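Local coordinates for transaminase (Bacillus megaterium, PDB 5G09), which catalyses S-selective amino-group transfer between amines and carbonyl compounds as a class-III aminotransferase that depends on pyridoxal phosphate, at the interface of chains A and B. Sequence-based numbering; all coordinates share one arbitrary frame. Chains: chain A/B, Transaminase.

Contact 1: the interface of chains A and B. Residues chain A 81-82, 91-92; chain B 10, 13, 36.
A:Arg81 and B:Trp10 approach head-on across a two-fold interface of this class-III aminotransferase. The guanidinium stands nearly square to the indole, with the planes 87° apart. NH2 of A:Arg81 reaches the CZ2-CH2 edge of B:Trp10, not its face, and lies 3.7 Å from CZ2. The guanidinium is set by a two-pronged bond to A:Asp92 of its own chain. NH2 of A:Arg81 forms a salt bridge of 2.8 Å to OD1 of A:Asp92, reaching it from above the carboxylate plane. NH1 of A:Arg81 meets OD2 of A:Asp92 on its syn side at 3.1 Å. One guanidinium face also has CE2 of A:Tyr82 above it, toward its margin. CG of A:Asp92 sits between the backbone N and the carbonyl carbon (chi1 59°), and this brings the carboxylate within reach of the arginine. Across the interface, CB of A:Asp92 packs 3.7 Å from CG2 of B:Val13. B:Trp10 sets CZ3 beside the backbone N of A:Asp92, at the start of helix 92-105. The phenol of A:Tyr82 points across the boundary. OH of A:Tyr82 donates to the backbone O of B:Ile36 at 2.7 Å, on a lone pair in the carbonyl plane. That oxygen lies at the ring edge of the tyrosine.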
# COMPACT_ATOMS: atom_id res chain seq x y z
N ARG A 81 -6.93 -41.44 21.08
CA ARG A 81 -8.26 -41.03 20.65
C ARG A 81 -8.19 -40.36 19.28
O ARG A 81 -9.08 -40.55 18.44
CB ARG A 81 -8.90 -40.10 21.68
CG ARG A 81 -9.45 -40.82 22.91
CD ARG A 81 -9.87 -39.84 24.00
NE ARG A 81 -10.86 -38.86 23.54
CZ ARG A 81 -11.09 -37.69 24.12
NH1 ARG A 81 -10.37 -37.31 25.18
NH2 ARG A 81 -12.02 -36.87 23.63
N TYR A 82 -7.13 -39.60 19.04
CA TYR A 82 -7.08 -38.77 17.83
C TYR A 82 -5.77 -39.06 17.10
O TYR A 82 -4.83 -39.56 17.73
CB TYR A 82 -7.15 -37.28 18.23
CG TYR A 82 -8.44 -36.85 18.89
CD1 TYR A 82 -9.62 -36.64 18.14
CD2 TYR A 82 -8.49 -36.59 20.26
CE1 TYR A 82 -10.79 -36.22 18.76
CE2 TYR A 82 -9.64 -36.17 20.88
CZ TYR A 82 -10.79 -35.98 20.15
OH TYR A 82 -11.92 -35.54 20.83
N THR A 91 -14.26 -30.49 20.75
CA THR A 91 -13.60 -31.56 21.50
C THR A 91 -13.49 -31.11 22.94
O THR A 91 -13.57 -29.91 23.23
CB THR A 91 -12.17 -31.90 21.02
OG1 THR A 91 -11.28 -30.77 21.23
CG2 THR A 91 -12.16 -32.37 19.60
N ASP A 92 -13.29 -32.07 23.83
CA ASP A 92 -13.11 -31.77 25.23
C ASP A 92 -11.80 -30.99 25.45
O ASP A 92 -11.80 -30.03 26.20
CB ASP A 92 -13.14 -33.07 26.06
CG ASP A 92 -12.07 -34.05 25.66
OD1 ASP A 92 -11.77 -34.21 24.46
OD2 ASP A 92 -11.52 -34.72 26.54
N TRP B 10 -19.75 -34.27 28.65
CA TRP B 10 -19.86 -33.75 27.28
C TRP B 10 -20.83 -32.61 27.11
O TRP B 10 -20.61 -31.73 26.24
CB TRP B 10 -20.09 -34.86 26.26
CG TRP B 10 -18.84 -35.67 25.98
CD1 TRP B 10 -18.50 -36.89 26.52
CD2 TRP B 10 -17.75 -35.31 25.10
NE1 TRP B 10 -17.28 -37.31 26.02
CE2 TRP B 10 -16.80 -36.37 25.14
CE3 TRP B 10 -17.50 -34.20 24.28
CZ2 TRP B 10 -15.59 -36.35 24.40
CZ3 TRP B 10 -16.28 -34.17 23.52
CH2 TRP B 10 -15.37 -35.26 23.58
N VAL B 13 -18.70 -29.79 28.17
CA VAL B 13 -17.82 -29.49 27.03
C VAL B 13 -18.52 -28.57 26.01
O VAL B 13 -17.96 -27.56 25.56
CB VAL B 13 -17.32 -30.79 26.37
CG1 VAL B 13 -16.76 -30.52 24.97
CG2 VAL B 13 -16.30 -31.49 27.27
N ILE B 36 -16.79 -34.44 18.69
CA ILE B 36 -16.17 -35.66 18.18
C ILE B 36 -15.24 -36.17 19.25
O ILE B 36 -14.28 -35.46 19.64
CB ILE B 36 -15.37 -35.41 16.89
CG1 ILE B 36 -16.26 -34.79 15.81
CG2 ILE B 36 -14.69 -36.72 16.43
CD1 ILE B 36 -17.49 -35.65 15.45

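Contact 2: the interface of chains A and B. Residues chain A 67, 72, 76; chain B 76, 79, 81-83.
A:Lys76 lies against B:Lys76, its own symmetry mate, where helices 69-78 of this class-III aminotransferase meet across the two-fold. From CB onward the side chain of A:Lys76 touches the other subunit all along its length. CB of A:Lys76 lies 4.0 Å from CE of B:Lys76. CG of A:Lys76 packs 3.6 Å from CG of B:Lys76, and CD borders that same CG. CE of A:Lys76 rests 3.5 Å from the backbone O of B:Lys76. The amine NZ stays near that carbonyl, which may ease its charge. The chain is extended beyond CG, as in its mate. The two lysines cross obliquely, and their NZ ends point away from each other. A:Lys76 also runs antiparallel to B:Leu79.

A:Asn72, one helical turn earlier, supplies the polar bonds. Amide ND2 of A:Asn72 donates to the backbone O of B:Leu79 at 2.8 Å, on a lone pair in the carbonyl plane. ND2 of A:Asn72 gives a longer bond of 3.2 Å to O of B:Tyr82, tilted from that carbonyl plane. Both acceptors lie close to the amide plane, so they fix its rotation. OD1 of A:Asn72 joins water 1 at 2.6 Å, and the water is bonded to N of B:Gly83, which follows a cis peptide. CD2 of B:Leu79 packs against the amide carbon. A:Lys67, bent at chi3 (81°), runs its methylenes along the backbone from B:Arg81 to B:Gly83.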
# COMPACT_ATOMS: atom_id res chain seq x y z
N LYS A 67 10.45 -31.46 28.22
CA LYS A 67 10.00 -32.86 28.26
C LYS A 67 9.39 -33.22 29.61
O LYS A 67 9.82 -34.18 30.28
CB LYS A 67 11.15 -33.83 27.94
CG LYS A 67 10.68 -35.23 27.59
CD LYS A 67 11.83 -36.10 27.10
CE LYS A 67 12.65 -36.65 28.26
NZ LYS A 67 14.00 -36.89 27.68
N ASN A 72 3.83 -35.00 28.46
CA ASN A 72 4.03 -36.05 27.48
C ASN A 72 3.06 -37.21 27.62
O ASN A 72 2.60 -37.75 26.62
CB ASN A 72 5.51 -36.48 27.47
CG ASN A 72 6.37 -35.49 26.71
OD1 ASN A 72 5.99 -34.34 26.51
ND2 ASN A 72 7.53 -35.93 26.28
N LYS A 76 0.33 -38.60 24.81
CA LYS A 76 0.11 -40.02 24.51
C LYS A 76 -1.35 -40.46 24.70
O LYS A 76 -1.90 -41.20 23.87
CB LYS A 76 1.10 -40.89 25.31
CG LYS A 76 2.57 -40.63 24.96
CD LYS A 76 3.54 -41.62 25.66
CE LYS A 76 5.00 -41.21 25.50
NZ LYS A 76 5.97 -42.24 25.98
N LYS B 76 4.77 -41.11 19.86
CA LYS B 76 4.98 -41.50 21.27
C LYS B 76 6.46 -41.76 21.53
O LYS B 76 6.98 -41.40 22.59
CB LYS B 76 4.15 -42.74 21.66
CG LYS B 76 2.66 -42.45 21.81
CD LYS B 76 1.86 -43.73 22.10
CE LYS B 76 0.39 -43.43 22.31
NZ LYS B 76 -0.45 -44.66 22.40
N LEU B 79 8.53 -38.65 21.86
CA LEU B 79 8.27 -38.04 23.16
C LEU B 79 9.15 -38.62 24.30
O LEU B 79 9.19 -38.06 25.40
CB LEU B 79 6.78 -38.10 23.51
CG LEU B 79 5.83 -37.19 22.67
CD1 LEU B 79 4.39 -37.62 22.92
CD2 LEU B 79 5.96 -35.69 22.93
N ARG B 81 12.33 -38.60 23.90
CA ARG B 81 13.55 -37.81 23.75
C ARG B 81 13.28 -36.29 23.84
O ARG B 81 14.12 -35.54 24.33
CB ARG B 81 14.23 -38.14 22.41
CG ARG B 81 14.89 -39.52 22.32
CD ARG B 81 15.20 -39.86 20.88
NE ARG B 81 16.06 -38.83 20.30
CZ ARG B 81 16.19 -38.59 19.00
NH1 ARG B 81 15.55 -39.33 18.11
NH2 ARG B 81 17.00 -37.64 18.60
N TYR B 82 12.12 -35.86 23.35
CA TYR B 82 11.80 -34.42 23.29
C TYR B 82 10.46 -34.17 23.98
O TYR B 82 9.65 -35.09 24.10
CB TYR B 82 11.72 -33.99 21.83
CG TYR B 82 12.99 -34.16 21.04
CD1 TYR B 82 14.09 -33.28 21.22
CD2 TYR B 82 13.10 -35.18 20.10
CE1 TYR B 82 15.26 -33.42 20.45
CE2 TYR B 82 14.27 -35.34 19.34
CZ TYR B 82 15.33 -34.46 19.53
OH TYR B 82 16.49 -34.65 18.78
N GLY B 83 10.21 -32.94 24.46
CA GLY B 83 11.16 -31.83 24.37
C GLY B 83 10.89 -30.87 23.22
O GLY B 83 10.01 -31.11 22.39
O HOH W 1 7.43 -32.38 25.49

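Contact 3: the interface of chains A and B. Residues chain A 36, 38-39, 44, 58; chain B 82, 85, 89, 91.
The backbone O of A:Ile36 accepts a hydrogen bond of 2.6 Å from the phenol OH of B:Tyr82. The donor lies in the carbonyl plane, and the oxygen sits at the edge of the tyrosine ring. CG2 of B:Thr91 lies beside the same oxygen. The side chain of A:Ile36 turns the other way, toward B:Tyr89. CG1 of A:Ile36 is anti to the carbonyl carbon (chi1 -58°), which sets it beside the ring rim, to one side of its plane, 3.5 Å from CD1 of B:Tyr89. CG2 of A:Ile36, on the other branch, packs against CG1 of B:Val85 at 3.9 Å. CG1 of B:Val85 also touches CG2 of A:Thr39.

A:Gln58 borders the opposite rim, its amide outside the CD2-CE2 edge of B:Tyr89 and on the same side of the ring plane. NE2 of A:Gln58 is 3.5 Å from CE2 of B:Tyr89, with the amide and ring planes 44° apart. A bend at chi2 (-60°) brings the amide back to the ring. A:Leu44 crosses the tyrosine at about a right angle, with its CD1 on this same side, over the phenol end, 3.9 Å from CZ of B:Tyr89. With an alanine at B:Tyr89, A:Ile36, A:Leu44 and the amide of A:Gln58 would probably lose their shared aromatic wall, and a gap would open at the boundary.

In the fold, chain A contributes strand 38-40 and the segment leading into it, strand 43-45 and the short helix 57-60. Chain B inserts the loop between helix 69-78 and helix 92-105.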
# COMPACT_ATOMS: atom_id res chain seq x y z
N ILE A 36 21.13 -31.86 18.73
CA ILE A 36 20.60 -32.09 20.05
C ILE A 36 19.78 -33.38 20.00
O ILE A 36 18.77 -33.47 19.30
CB ILE A 36 19.69 -30.95 20.51
CG1 ILE A 36 20.46 -29.62 20.51
CG2 ILE A 36 19.12 -31.25 21.90
CD1 ILE A 36 21.64 -29.54 21.47
N SER A 38 18.40 -35.16 22.70
CA SER A 38 17.26 -35.16 23.63
C SER A 38 17.38 -33.97 24.56
O SER A 38 18.41 -33.30 24.57
CB SER A 38 17.17 -36.48 24.44
OG SER A 38 18.23 -36.55 25.39
N THR A 39 16.31 -33.70 25.34
CA THR A 39 16.30 -32.61 26.30
C THR A 39 15.65 -33.07 27.62
O THR A 39 14.93 -34.07 27.64
CB THR A 39 15.47 -31.41 25.79
OG1 THR A 39 14.09 -31.80 25.75
CG2 THR A 39 15.91 -30.96 24.40
N LEU A 44 19.90 -29.48 27.42
CA LEU A 44 19.88 -30.09 26.10
C LEU A 44 21.03 -31.10 26.08
O LEU A 44 22.11 -30.82 26.60
CB LEU A 44 20.14 -29.03 25.03
CG LEU A 44 19.45 -27.66 25.19
CD1 LEU A 44 19.97 -26.67 24.15
CD2 LEU A 44 17.92 -27.77 25.13
N GLN A 58 15.39 -21.99 25.06
CA GLN A 58 15.19 -22.05 23.62
C GLN A 58 14.90 -20.64 23.11
O GLN A 58 15.83 -19.89 22.77
CB GLN A 58 14.11 -23.10 23.24
CG GLN A 58 14.65 -24.51 23.43
CD GLN A 58 15.89 -24.75 22.55
OE1 GLN A 58 15.79 -24.74 21.32
NE2 GLN A 58 17.06 -24.91 23.19
N TYR B 82 12.12 -35.86 23.35
CA TYR B 82 11.80 -34.42 23.29
C TYR B 82 10.46 -34.17 23.98
O TYR B 82 9.65 -35.09 24.10
CB TYR B 82 11.72 -33.99 21.83
CG TYR B 82 12.99 -34.16 21.04
CD1 TYR B 82 14.09 -33.28 21.22
CD2 TYR B 82 13.10 -35.18 20.10
CE1 TYR B 82 15.26 -33.42 20.45
CE2 TYR B 82 14.27 -35.34 19.34
CZ TYR B 82 15.33 -34.46 19.53
OH TYR B 82 16.49 -34.65 18.78
N VAL B 85 13.35 -28.13 20.54
CA VAL B 85 14.46 -27.25 20.15
C VAL B 85 14.02 -26.50 18.88
O VAL B 85 13.24 -27.04 18.05
CB VAL B 85 15.82 -27.97 19.87
CG1 VAL B 85 16.41 -28.62 21.14
CG2 VAL B 85 15.70 -28.96 18.71
N TYR B 89 19.09 -25.53 16.03
CA TYR B 89 19.60 -26.83 16.45
C TYR B 89 19.17 -27.91 15.47
O TYR B 89 18.12 -27.79 14.83
CB TYR B 89 19.11 -27.19 17.85
CG TYR B 89 19.64 -26.28 18.94
CD1 TYR B 89 20.97 -26.38 19.37
CD2 TYR B 89 18.81 -25.32 19.54
CE1 TYR B 89 21.46 -25.54 20.37
CE2 TYR B 89 19.27 -24.48 20.55
CZ TYR B 89 20.60 -24.58 20.96
OH TYR B 89 21.07 -23.73 21.96
N THR B 91 18.24 -31.99 14.51
CA THR B 91 17.71 -33.23 15.02
C THR B 91 17.66 -34.24 13.90
O THR B 91 17.65 -33.88 12.71
CB THR B 91 16.30 -33.08 15.63
OG1 THR B 91 15.33 -32.83 14.60
CG2 THR B 91 16.26 -32.01 16.72

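Contact 4: the interface of chains A and B. Residues chain A 130, 133-134, 325, 327; chain B 151, 166, 180.
Direct hydrogen bonds join A:Trp325 and A:Ser327 to B:Ser166 in this subunit contact. The indole NE1 of A:Trp325 donates to the backbone O of B:Ser166 at 2.9 Å. The oxygen lies in the ring plane, but the N-H arrives from well above the carbonyl plane and the bond is bent (135° at H). CG of A:Trp325 is anti to the backbone N (chi1 -169°), which carries the N-H edge over to the other chain. CB of A:Ser327 sits above one face of the indole. A phenylalanine in place of A:Trp325 has no N-H, and the carbonyl of B:Ser166 would probably be left without this donor. The hydroxyls OG of A:Ser327 and OG of B:Ser166 bond at 2.6 Å, with the direction undecided.

A water-mediated link adds to these. Amide ND2 of A:Asn130 bonds water 2 at 2.9 Å, and water 2 reaches the backbone O of B:Trp151 at 2.6 Å.

Apolar contact centres on B:Ile180. CD1 of B:Ile180 lies over the amide face of A:Asn130, 3.6 Å from CG. CG1 of B:Ile180 packs on CG of A:Leu134 at 3.9 Å, and CG2 faces A:Arg133. Three chain A residues here line one side of helix 121-136. A:Trp325 ends strand 324-325, and the chain B residues lie in loops.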
# COMPACT_ATOMS: atom_id res chain seq x y z
N ASN A 130 -6.65 -8.82 12.68
CA ASN A 130 -7.89 -8.92 11.90
C ASN A 130 -9.10 -8.58 12.75
O ASN A 130 -9.99 -7.86 12.32
CB ASN A 130 -8.06 -10.35 11.35
CG ASN A 130 -7.00 -10.71 10.32
OD1 ASN A 130 -6.30 -9.84 9.83
ND2 ASN A 130 -6.86 -12.00 10.00
N ARG A 133 -9.33 -4.78 13.78
CA ARG A 133 -9.73 -3.99 12.59
C ARG A 133 -11.20 -4.18 12.20
O ARG A 133 -11.90 -3.21 11.87
CB ARG A 133 -8.80 -4.32 11.42
CG ARG A 133 -7.38 -3.79 11.62
CD ARG A 133 -6.46 -4.23 10.50
NE ARG A 133 -5.27 -3.36 10.39
CZ ARG A 133 -4.02 -3.78 10.25
NH1 ARG A 133 -3.73 -5.09 10.20
NH2 ARG A 133 -3.04 -2.87 10.13
N LEU A 134 -11.66 -5.43 12.20
CA LEU A 134 -13.08 -5.73 11.99
C LEU A 134 -14.00 -5.11 13.08
O LEU A 134 -15.07 -4.56 12.78
CB LEU A 134 -13.30 -7.25 11.88
CG LEU A 134 -12.85 -7.89 10.56
CD1 LEU A 134 -12.74 -9.40 10.75
CD2 LEU A 134 -13.72 -7.55 9.34
N TRP A 325 -18.07 -15.44 10.42
CA TRP A 325 -16.67 -15.09 10.17
C TRP A 325 -16.00 -16.08 9.22
O TRP A 325 -15.85 -17.27 9.56
CB TRP A 325 -15.92 -15.02 11.50
CG TRP A 325 -14.52 -14.40 11.43
CD1 TRP A 325 -14.00 -13.59 10.48
CD2 TRP A 325 -13.53 -14.54 12.44
NE1 TRP A 325 -12.71 -13.21 10.82
CE2 TRP A 325 -12.40 -13.79 12.03
CE3 TRP A 325 -13.47 -15.25 13.66
CZ2 TRP A 325 -11.22 -13.72 12.79
CZ3 TRP A 325 -12.30 -15.16 14.42
CH2 TRP A 325 -11.20 -14.40 13.98
N SER A 327 -13.23 -17.32 8.16
CA SER A 327 -11.80 -17.54 8.39
C SER A 327 -11.59 -18.99 8.78
O SER A 327 -12.23 -19.50 9.72
CB SER A 327 -11.27 -16.60 9.48
OG SER A 327 -9.85 -16.47 9.37
N TRP B 151 -4.65 -17.90 4.92
CA TRP B 151 -5.45 -16.84 5.57
C TRP B 151 -4.61 -15.77 6.24
O TRP B 151 -5.15 -14.72 6.61
CB TRP B 151 -6.40 -17.45 6.62
CG TRP B 151 -5.63 -18.07 7.76
CD1 TRP B 151 -5.17 -19.36 7.86
CD2 TRP B 151 -5.25 -17.41 8.97
NE1 TRP B 151 -4.48 -19.53 9.05
CE2 TRP B 151 -4.53 -18.35 9.75
CE3 TRP B 151 -5.44 -16.10 9.47
CZ2 TRP B 151 -4.01 -18.03 11.02
CZ3 TRP B 151 -4.87 -15.77 10.72
CH2 TRP B 151 -4.18 -16.74 11.48
N SER B 166 -11.49 -14.09 5.48
CA SER B 166 -11.54 -13.74 6.93
C SER B 166 -12.33 -12.46 7.25
O SER B 166 -12.13 -11.83 8.29
CB SER B 166 -10.12 -13.69 7.53
OG SER B 166 -9.44 -14.94 7.29
N ILE B 180 -11.73 -6.91 5.86
CA ILE B 180 -10.84 -6.44 6.90
C ILE B 180 -10.21 -5.10 6.48
O ILE B 180 -9.44 -5.05 5.51
CB ILE B 180 -9.73 -7.45 7.25
CG1 ILE B 180 -10.31 -8.81 7.70
CG2 ILE B 180 -8.81 -6.85 8.31
CD1 ILE B 180 -9.29 -9.95 7.71
O HOH W 2 -4.94 -12.45 7.91

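Contacts 1 and 3 are about 31 Å apart between their C-alpha centres, yet both contain the Tyr82 to Ile36 bond, with the chains exchanged. Contact 2 lies between them, about 22 Å from contact 1 and 11 Å from contact 3, with which it shares B:Tyr82. The stretch from helix 69-78 to the start of helix 92-105 thus serves all three. Contact 4 stands apart, 27 to 36 Å from the others, and uses helix 121-136 and the residues around strand 324-325. Because the interface is two-fold, each contact occurs twice. This spread suits the dimer typical of the family; the deposited assembly holds four copies.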